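Local structure of methyltransferase domain-containing protein (Pyrococcus horikoshii, 1VE3) at residues V107-I110 with H115-P118. The protein binds S-adenosylmethionine and probably acts as a methyltransferase, although its methyl-accepting substrate is not known. Residues are numbered along the deposited sequence; the frame is centred on the assembly and turned at random.
Sequences VIFI and HFEP. With SAM (S-adenosylmethionine), chain C.
Phe109 and Phe116 form a buried offset edge-to-face pair, linking the end of strand 104-110 to the loop before helix 118-131. The edge of Phe109 is turned toward the face of Phe116. The ring planes meet at 64°. Phe109 CZ comes to 3.8 Å from Phe116 CE2. Phe109 reaches across because its CG is anti to the backbone N (chi1 -172°). Leu121 of helix 118-131 packs against both rings.

Phe116 also meets S-adenosylmethionine. Its CZ lies 3.6 Å from C5 of the adenine, and CE1 approaches the exocyclic adenine nitrogen N6. On the strand side, the carbonyl O of Ile110 accepts a hydrogen bond of 3.1 Å from the amino nitrogen N of the ligand's methionine part. Adenine C8 lies over one face of the His115 imidazole, toward its rim, 3.6 Å from CG. His115 NE2 is hydrogen-bonded to Tyr7 OH. Replacing His115 by an alanine would remove the ring that lies over C8, and is likely to leave Tyr7 OH without this partner. Asp67, Asp93 and Ala94 also hydrogen-bond the ligand. The arrangement is characteristic of the cofactor pocket at the C-terminal strand ends of a Rossmann-like class I methyltransferase fold.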
loop_
_atom_site.group_PDB
_atom_site.type_symbol
_atom_site.label_atom_id
_atom_site.label_comp_id
_atom_site.label_asym_id
_atom_site.label_seq_id
_atom_site.Cartn_x
_atom_site.Cartn_y
_atom_site.Cartn_z
ATOM N N VAL A 107 15.581 -6.280 -16.802
ATOM C CA VAL A 107 15.881 -4.934 -16.361
ATOM C C VAL A 107 14.515 -4.309 -16.154
ATOM O O VAL A 107 13.743 -4.192 -17.102
ATOM C CB VAL A 107 16.640 -4.133 -17.437
ATOM C CG1 VAL A 107 16.704 -2.671 -17.046
ATOM C CG2 VAL A 107 18.042 -4.697 -17.608
ATOM N N ILE A 108 14.198 -3.945 -14.915
ATOM C CA ILE A 108 12.911 -3.319 -14.631
ATOM C C ILE A 108 13.151 -1.841 -14.384
ATOM O O ILE A 108 14.166 -1.450 -13.797
ATOM C CB ILE A 108 12.207 -3.968 -13.415
ATOM C CG1 ILE A 108 13.026 -3.751 -12.139
ATOM C CG2 ILE A 108 12.023 -5.452 -13.679
ATOM C CD1 ILE A 108 12.368 -4.312 -10.881
ATOM N N PHE A 109 12.208 -1.029 -14.847
ATOM C CA PHE A 109 12.293 0.426 -14.775
ATOM C C PHE A 109 10.878 0.910 -14.438
ATOM O O PHE A 109 9.996 0.986 -15.309
ATOM C CB PHE A 109 12.770 0.920 -16.153
ATOM C CG PHE A 109 13.091 2.380 -16.224
ATOM C CD1 PHE A 109 13.926 2.977 -15.287
ATOM C CD2 PHE A 109 12.615 3.147 -17.282
ATOM C CE1 PHE A 109 14.283 4.315 -15.401
ATOM C CE2 PHE A 109 12.967 4.491 -17.409
ATOM C CZ PHE A 109 13.804 5.074 -16.467
ATOM N N ILE A 110 10.670 1.236 -13.165
ATOM C CA ILE A 110 9.354 1.632 -12.685
ATOM C C ILE A 110 9.185 3.068 -12.183
ATOM O O ILE A 110 10.010 3.570 -11.432
ATOM C CB ILE A 110 8.909 0.653 -11.561
ATOM C CG1 ILE A 110 8.855 -0.774 -12.126
ATOM C CG2 ILE A 110 7.568 1.080 -10.982
ATOM C CD1 ILE A 110 8.496 -1.844 -11.106
ATOM N N HIS A 115 12.038 11.866 -14.409
ATOM C CA HIS A 115 13.400 12.320 -14.143
ATOM C C HIS A 115 14.260 12.482 -15.392
ATOM O O HIS A 115 15.366 13.007 -15.316
ATOM C CB HIS A 115 14.110 11.335 -13.210
ATOM C CG HIS A 115 13.734 11.475 -11.770
ATOM N ND1 HIS A 115 14.307 12.416 -10.941
ATOM C CD2 HIS A 115 12.836 10.802 -11.013
ATOM C CE1 HIS A 115 13.778 12.316 -9.734
ATOM N NE2 HIS A 115 12.883 11.345 -9.750
ATOM N N PHE A 116 13.759 12.050 -16.541
ATOM C CA PHE A 116 14.565 12.127 -17.746
ATOM C C PHE A 116 13.981 12.946 -18.897
ATOM O O PHE A 116 12.825 12.768 -19.282
ATOM C CB PHE A 116 14.850 10.706 -18.249
ATOM C CG PHE A 116 15.498 9.808 -17.222
ATOM C CD1 PHE A 116 16.879 9.606 -17.216
ATOM C CD2 PHE A 116 14.727 9.171 -16.255
ATOM C CE1 PHE A 116 17.479 8.778 -16.256
ATOM C CE2 PHE A 116 15.318 8.344 -15.295
ATOM C CZ PHE A 116 16.697 8.147 -15.296
ATOM N N GLU A 117 14.786 13.852 -19.442
ATOM C CA GLU A 117 14.337 14.615 -20.595
ATOM C C GLU A 117 14.616 13.672 -21.782
ATOM O O GLU A 117 15.285 12.647 -21.617
ATOM C CB GLU A 117 15.111 15.931 -20.719
ATOM C CG GLU A 117 16.577 15.809 -21.069
ATOM C CD GLU A 117 17.246 17.171 -21.200
ATOM O OE1 GLU A 117 16.606 18.100 -21.739
ATOM O OE2 GLU A 117 18.410 17.314 -20.782
ATOM N N PRO A 118 14.105 13.993 -22.981
ATOM C CA PRO A 118 14.321 13.132 -24.152
ATOM C C PRO A 118 15.726 12.579 -24.399
ATOM O O PRO A 118 15.901 11.362 -24.537
ATOM C CB PRO A 118 13.809 13.991 -25.307
ATOM C CG PRO A 118 12.644 14.708 -24.659
ATOM C CD PRO A 118 13.245 15.141 -23.324
HETATM N N SAM C . 11.770 2.278 -9.194
HETATM C CA SAM C . 11.449 3.064 -7.968
HETATM C C SAM C . 10.156 2.538 -7.350
HETATM O O SAM C . 10.078 2.477 -6.116
HETATM O OXT SAM C . 9.251 2.207 -8.178
HETATM C CB SAM C . 11.260 4.491 -8.372
HETATM C CG SAM C . 11.503 5.437 -7.303
HETATM S SD SAM C . 11.270 7.198 -7.774
HETATM C CE SAM C . 9.658 7.351 -8.225
HETATM C "C5'" SAM C . 12.427 7.473 -9.123
HETATM C "C4'" SAM C . 13.994 7.228 -8.817
HETATM O "O4'" SAM C . 14.770 7.491 -10.037
HETATM C "C3'" SAM C . 14.587 8.220 -7.828
HETATM O "O3'" SAM C . 14.851 7.248 -6.700
HETATM C "C2'" SAM C . 15.926 8.683 -8.290
HETATM O "O2'" SAM C . 17.039 8.811 -7.461
HETATM C "C1'" SAM C . 16.071 7.788 -9.577
HETATM N N9 SAM C . 16.866 8.435 -10.629
HETATM C C8 SAM C . 16.773 9.683 -11.244
HETATM N N7 SAM C . 17.687 9.892 -12.159
HETATM C C5 SAM C . 18.425 8.749 -12.163
HETATM C C6 SAM C . 19.589 8.289 -12.922
HETATM N N6 SAM C . 20.181 9.046 -13.861
HETATM N N1 SAM C . 20.121 7.007 -12.667
HETATM C C2 SAM C . 19.544 6.205 -11.715
HETATM N N3 SAM C . 18.463 6.535 -10.955
HETATM C C4 SAM C . 17.937 7.824 -11.220
#